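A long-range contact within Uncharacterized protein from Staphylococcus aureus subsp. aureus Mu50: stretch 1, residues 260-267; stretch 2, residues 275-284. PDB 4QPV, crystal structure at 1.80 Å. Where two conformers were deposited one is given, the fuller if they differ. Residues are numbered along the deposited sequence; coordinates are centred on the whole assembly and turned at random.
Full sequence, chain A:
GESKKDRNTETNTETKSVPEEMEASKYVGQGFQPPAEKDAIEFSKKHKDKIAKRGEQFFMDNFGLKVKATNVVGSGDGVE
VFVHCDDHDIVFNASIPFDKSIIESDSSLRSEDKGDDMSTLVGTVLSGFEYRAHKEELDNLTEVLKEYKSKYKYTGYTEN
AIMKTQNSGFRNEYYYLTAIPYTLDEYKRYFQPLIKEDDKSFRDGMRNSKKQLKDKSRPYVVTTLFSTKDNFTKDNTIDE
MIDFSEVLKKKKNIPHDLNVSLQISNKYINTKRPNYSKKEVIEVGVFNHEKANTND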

ATOM      1  N   VAL A 260      10.733  11.354  -2.146  1.00 31.25           N
ATOM      2  CA  VAL A 260       9.464  11.793  -1.558  1.00 28.65           C
ATOM      3  C   VAL A 260       8.812  12.789  -2.516  1.00 31.54           C
ATOM      4  O   VAL A 260       9.438  13.760  -2.924  1.00 30.90           O
ATOM      5  CB  VAL A 260       9.622  12.358  -0.113  1.00 32.23           C
ATOM      6  CG1 VAL A 260       8.272  12.830   0.457  1.00 30.87           C
ATOM      7  CG2 VAL A 260      10.257  11.315   0.822  1.00 31.76           C
ATOM      8  N   SER A 261       7.538  12.545  -2.835  1.00 29.64           N
ATOM      9  CA  SER A 261       6.765  13.347  -3.784  1.00 30.09           C
ATOM     10  C   SER A 261       5.400  13.712  -3.195  1.00 30.94           C
ATOM     11  O   SER A 261       4.686  12.862  -2.650  1.00 30.17           O
ATOM     12  CB  SER A 261       6.602  12.554  -5.087  1.00 36.98           C
ATOM     13  OG  SER A 261       5.752  13.175  -6.034  1.00 52.18           O
ATOM     14  N   LEU A 262       5.025  14.974  -3.356  1.00 27.56           N
ATOM     15  CA  LEU A 262       3.760  15.484  -2.880  1.00 27.10           C
ATOM     16  C   LEU A 262       2.740  15.462  -4.019  1.00 29.91           C
ATOM     17  O   LEU A 262       2.994  16.027  -5.085  1.00 30.46           O
ATOM     18  CB  LEU A 262       4.049  16.927  -2.406  1.00 28.47           C
ATOM     19  CG  LEU A 262       3.172  17.627  -1.393  1.00 34.05           C
ATOM     20  CD1 LEU A 262       3.007  16.812  -0.083  1.00 33.48           C
ATOM     21  CD2 LEU A 262       3.748  19.006  -1.086  1.00 32.73           C
ATOM     22  N   GLN A 263       1.602  14.776  -3.810  1.00 26.02           N
ATOM     23  CA  GLN A 263       0.481  14.760  -4.743  1.00 25.36           C
ATOM     24  C   GLN A 263      -0.778  15.174  -4.016  1.00 27.55           C
ATOM     25  O   GLN A 263      -1.004  14.758  -2.875  1.00 25.08           O
ATOM     26  CB  GLN A 263       0.252  13.407  -5.435  1.00 26.48           C
ATOM     27  CG  GLN A 263       1.329  13.029  -6.461  1.00 33.60           C
ATOM     28  CD  GLN A 263       0.936  11.807  -7.278  1.00 46.94           C
ATOM     29  OE1 GLN A 263      -0.042  11.123  -7.004  1.00 48.11           O
ATOM     30  NE2 GLN A 263       1.709  11.482  -8.286  1.00 40.52           N
ATOM     31  N   ILE A 264      -1.602  15.985  -4.694  1.00 25.37           N
ATOM     32  CA  ILE A 264      -2.899  16.448  -4.210  1.00 24.23           C
ATOM     33  C   ILE A 264      -3.881  16.437  -5.386  1.00 27.23           C
ATOM     34  O   ILE A 264      -3.501  16.721  -6.521  1.00 25.76           O
ATOM     35  CB  ILE A 264      -2.858  17.833  -3.482  1.00 26.81           C
ATOM     36  CG1 ILE A 264      -4.173  18.054  -2.650  1.00 25.89           C
ATOM     37  CG2 ILE A 264      -2.577  18.990  -4.481  1.00 27.91           C
ATOM     38  CD1 ILE A 264      -4.188  19.201  -1.603  1.00 25.63           C
ATOM     39  N   SER A 265      -5.134  16.108  -5.095  1.00 25.99           N
ATOM     40  CA  SER A 265      -6.211  16.085  -6.087  1.00 26.18           C
ATOM     41  C   SER A 265      -7.476  16.748  -5.514  1.00 30.02           C
ATOM     42  O   SER A 265      -7.450  17.261  -4.391  1.00 29.23           O
ATOM     43  CB  SER A 265      -6.498  14.647  -6.507  1.00 27.50           C
ATOM     44  OG  SER A 265      -6.952  13.886  -5.390  1.00 32.99           O
ATOM     45  N   ASN A 266      -8.611  16.646  -6.226  1.00 27.43           N
ATOM     46  CA  ASN A 266      -9.863  17.203  -5.704  1.00 27.95           C
ATOM     47  C   ASN A 266     -10.391  16.296  -4.548  1.00 28.55           C
ATOM     48  O   ASN A 266      -9.764  15.275  -4.212  1.00 25.67           O
ATOM     49  CB  ASN A 266     -10.892  17.430  -6.831  1.00 30.87           C
ATOM     50  CG  ASN A 266     -11.493  16.185  -7.444  1.00 39.40           C
ATOM     51  OD1 ASN A 266     -11.455  15.084  -6.877  1.00 32.14           O
ATOM     52  ND2 ASN A 266     -12.119  16.349  -8.601  1.00 36.50           N
ATOM     53  N   LYS A 267     -11.512  16.688  -3.916  1.00 25.72           N
ATOM     54  CA  LYS A 267     -12.016  16.011  -2.717  1.00 26.22           C
ATOM     55  C   LYS A 267     -12.706  14.677  -2.971  1.00 30.92           C
ATOM     56  O   LYS A 267     -13.132  14.036  -2.008  1.00 30.12           O
ATOM     57  CB  LYS A 267     -13.003  16.950  -1.975  1.00 30.62           C
ATOM     58  CG  LYS A 267     -14.310  17.230  -2.713  1.00 40.36           C
ATOM     59  CD  LYS A 267     -15.299  18.035  -1.857  1.00 49.74           C
ATOM     60  CE  LYS A 267     -14.948  19.500  -1.715  1.00 63.51           C
ATOM     61  NZ  LYS A 267     -15.979  20.234  -0.931  1.00 72.28           N
ATOM     62  N   ASN A 275      -9.075   4.303  -7.145  1.00 28.18           N
ATOM     63  CA  ASN A 275      -7.700   4.339  -7.636  1.00 27.58           C
ATOM     64  C   ASN A 275      -7.192   5.790  -7.739  1.00 29.25           C
ATOM     65  O   ASN A 275      -7.511   6.509  -8.692  1.00 29.87           O
ATOM     66  CB  ASN A 275      -7.626   3.621  -9.009  1.00 27.94           C
ATOM     67  CG  ASN A 275      -6.229   3.438  -9.542  1.00 41.07           C
ATOM     68  OD1 ASN A 275      -5.266   4.037  -9.057  1.00 33.53           O
ATOM     69  ND2 ASN A 275      -6.087   2.580 -10.544  1.00 38.42           N
ATOM     70  N   TYR A 276      -6.353   6.193  -6.777  1.00 25.82           N
ATOM     71  CA  TYR A 276      -5.798   7.554  -6.758  1.00 25.41           C
ATOM     72  C   TYR A 276      -4.967   7.863  -8.014  1.00 31.38           C
ATOM     73  O   TYR A 276      -4.971   9.002  -8.474  1.00 31.46           O
ATOM     74  CB  TYR A 276      -4.936   7.753  -5.499  1.00 25.43           C
ATOM     75  CG  TYR A 276      -4.626   9.206  -5.214  1.00 25.26           C
ATOM     76  CD1 TYR A 276      -5.487   9.983  -4.443  1.00 26.48           C
ATOM     77  CD2 TYR A 276      -3.455   9.797  -5.686  1.00 25.37           C
ATOM     78  CE1 TYR A 276      -5.211  11.331  -4.185  1.00 25.56           C
ATOM     79  CE2 TYR A 276      -3.163  11.136  -5.423  1.00 25.18           C
ATOM     80  CZ  TYR A 276      -4.049  11.898  -4.683  1.00 27.72           C
ATOM     81  OH  TYR A 276      -3.766  13.212  -4.433  1.00 29.65           O
ATOM     82  N   SER A 277      -4.244   6.861  -8.566  1.00 30.73           N
ATOM     83  CA  SER A 277      -3.370   7.083  -9.731  1.00 31.70           C
ATOM     84  C   SER A 277      -4.135   7.528 -10.984  1.00 35.28           C
ATOM     85  O   SER A 277      -3.502   8.081 -11.892  1.00 36.90           O
ATOM     86  CB  SER A 277      -2.550   5.836 -10.039  1.00 36.95           C
ATOM     87  OG  SER A 277      -3.344   4.846 -10.671  1.00 52.51           O
ATOM     88  N   LYS A 278      -5.479   7.310 -11.034  1.00 29.80           N
ATOM     89  CA  LYS A 278      -6.307   7.692 -12.194  0.50 30.20           C
ATOM     90  C   LYS A 278      -6.861   9.116 -12.038  1.00 34.38           C
ATOM     91  O   LYS A 278      -7.468   9.650 -12.971  1.00 34.85           O
ATOM     92  CB  LYS A 278      -7.462   6.689 -12.401  0.50 32.55           C
ATOM     93  CG  LYS A 278      -7.015   5.244 -12.641  0.50 45.12           C
ATOM     94  CD  LYS A 278      -6.695   4.947 -14.105  0.50 56.36           C
ATOM     95  CE  LYS A 278      -5.868   3.695 -14.275  0.50 66.38           C
ATOM     96  NZ  LYS A 278      -4.456   3.897 -13.848  0.50 76.60           N
ATOM     97  N   LYS A 279      -6.622   9.750 -10.879  1.00 30.35           N
ATOM     98  CA  LYS A 279      -7.123  11.105 -10.633  0.50 29.29           C
ATOM     99  C   LYS A 279      -6.215  12.173 -11.234  1.00 33.26           C
ATOM    100  O   LYS A 279      -5.033  11.911 -11.492  1.00 32.66           O
ATOM    101  CB  LYS A 279      -7.272  11.353  -9.126  0.50 29.51           C
ATOM    102  CG  LYS A 279      -8.380  10.525  -8.474  0.50 32.04           C
ATOM    103  CD  LYS A 279      -8.710  11.048  -7.080  0.50 31.92           C
ATOM    104  CE  LYS A 279      -9.405  12.393  -7.159  0.50 32.45           C
ATOM    105  NZ  LYS A 279      -9.500  13.037  -5.832  0.50 29.77           N
ATOM    106  N   GLU A 280      -6.774  13.377 -11.432  1.00 28.93           N
ATOM    107  CA  GLU A 280      -6.021  14.536 -11.908  0.50 29.59           C
ATOM    108  C   GLU A 280      -5.296  15.097 -10.701  1.00 33.19           C
ATOM    109  O   GLU A 280      -5.937  15.431  -9.694  1.00 32.82           O
ATOM    110  CB  GLU A 280      -6.938  15.579 -12.576  0.50 31.64           C
ATOM    111  CG  GLU A 280      -6.176  16.794 -13.089  0.50 40.17           C
ATOM    112  CD  GLU A 280      -7.034  17.946 -13.566  0.50 55.56           C
ATOM    113  OE1 GLU A 280      -7.510  18.728 -12.713  0.50 41.51           O
ATOM    114  OE2 GLU A 280      -7.196  18.092 -14.799  0.50 49.91           O
ATOM    115  N   VAL A 281      -3.975  15.134 -10.748  1.00 30.57           N
ATOM    116  CA  VAL A 281      -3.230  15.604  -9.571  1.00 29.98           C
ATOM    117  C   VAL A 281      -2.233  16.677  -9.893  1.00 32.20           C
ATOM    118  O   VAL A 281      -1.768  16.788 -11.024  1.00 30.90           O
ATOM    119  CB  VAL A 281      -2.464  14.408  -8.876  1.00 33.69           C
ATOM    120  CG1 VAL A 281      -3.423  13.352  -8.325  1.00 32.82           C
ATOM    121  CG2 VAL A 281      -1.430  13.775  -9.809  1.00 34.40           C
ATOM    122  N   ILE A 282      -1.855  17.407  -8.855  1.00 29.67           N
ATOM    123  CA  ILE A 282      -0.706  18.287  -8.792  1.00 30.93           C
ATOM    124  C   ILE A 282       0.396  17.413  -8.243  1.00 34.20           C
ATOM    125  O   ILE A 282       0.149  16.707  -7.256  1.00 32.36           O
ATOM    126  CB  ILE A 282      -0.932  19.515  -7.862  1.00 35.06           C
ATOM    127  CG1 ILE A 282      -1.930  20.502  -8.430  1.00 35.92           C
ATOM    128  CG2 ILE A 282       0.412  20.202  -7.513  1.00 37.82           C
ATOM    129  CD1 ILE A 282      -2.402  21.489  -7.384  1.00 36.48           C
ATOM    130  N   GLU A 283       1.602  17.467  -8.821  1.00 31.22           N
ATOM    131  CA  GLU A 283       2.733  16.719  -8.277  1.00 31.15           C
ATOM    132  C   GLU A 283       3.890  17.680  -8.044  1.00 33.64           C
ATOM    133  O   GLU A 283       4.246  18.434  -8.953  1.00 32.67           O
ATOM    134  CB  GLU A 283       3.137  15.567  -9.192  1.00 33.33           C
ATOM    135  CG  GLU A 283       4.072  14.565  -8.537  1.00 48.08           C
ATOM    136  CD  GLU A 283       4.402  13.353  -9.391  1.00 75.37           C
ATOM    137  OE1 GLU A 283       3.543  12.929 -10.201  1.00 68.06           O
ATOM    138  OE2 GLU A 283       5.525  12.819  -9.238  1.00 72.54           O
ATOM    139  N   VAL A 284       4.423  17.707  -6.814  1.00 29.77           N
ATOM    140  CA  VAL A 284       5.585  18.543  -6.473  1.00 30.35           C
ATOM    141  C   VAL A 284       6.631  17.657  -5.801  1.00 35.33           C
ATOM    142  O   VAL A 284       6.329  16.999  -4.803  1.00 33.64           O
ATOM    143  CB  VAL A 284       5.244  19.787  -5.605  1.00 33.32           C
ATOM    144  CG1 VAL A 284       6.505  20.550  -5.232  1.00 33.85           C
ATOM    145  CG2 VAL A 284       4.251  20.716  -6.305  1.00 33.41           C
TER
HETATM  146  O   HOH W   1      -8.537  16.096  -9.130  1.00 31.05           O

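An antiparallel pair of strands offers two kinds of contact at once: a backbone ladder that fixes the register, and side chains that meet in cross-strand pairs on alternate faces. The pairing of residues 260-265 with 282-284 illustrates the principle, and the residues that cover most surface, Gln263, Ser265 and Ile264, show how differently neighbours along one strand can use it.

The strands run at 161° to each other. Leu262 and Val284 form a hydrogen-bonded pair in which each backbone N donates to the other's O, Leu262 N to Val284 O and Val284 N to Leu262 O both at 2.8 Å. Two residues along, Ile264 and Ile282 repeat the pattern, with Ile282 N to Ile264 O at 2.9 Å and the longer Ile264 N to Ile282 O at 3.2 Å. Between them lies the non-hydrogen-bonded pair of Gln263 and Glu283, where the chains draw closer, CA to CA 4.6 Å. Here the CA-H groups turn inward: Gln263 CA lies 3.2 Å from Ile282 O, and Glu283 CA 3.3 Å from Leu262 O.

Gln263, with the largest covered area, shares its face with Glu283. Its amide NE2 donates a weak hydrogen bond to Glu283 OE1 at 3.0 Å, while Ser261 OG gives another weak one to Glu283 OE2 at 3.2 Å, so both carboxylate oxygens are engaged from the first strand. The other end of the Gln263 amide, OE1, sits at the edge of the Tyr276 ring, 3.5 Å from CE2, and its CD lies 4.0 Å from the methyl Val281 CG2. One side chain thus serves polar and apolar neighbours together.

Ile264 points to the opposite face, beside Leu262. There the chemistry is apolar: Ile264 CG2 packs 3.8 Å from Ile282 CB, and the Leu262 and Val284 CB atoms stand 4.5 Å apart.

Ser265 closes the strand and points toward the second stretch. Several groups gather round its side chain: Ser265 CB lies 3.8 Å from Val281 CG1 and Ser265 OG 3.3 Å from Tyr276 CE1. Lys279 reaches in from the loop, and its NZ donates to Ser265 OG at 2.7 Å and to Asn266 OD1 at 3.0 Å, so that one ammonium group ties the second stretch to the last residue of the strand and to the residue after it. Where direct backbone pairing has given way, a water continues the connection, accepting from Asn266 N at 3.0 Å and donating to Glu280 O at 2.7 Å.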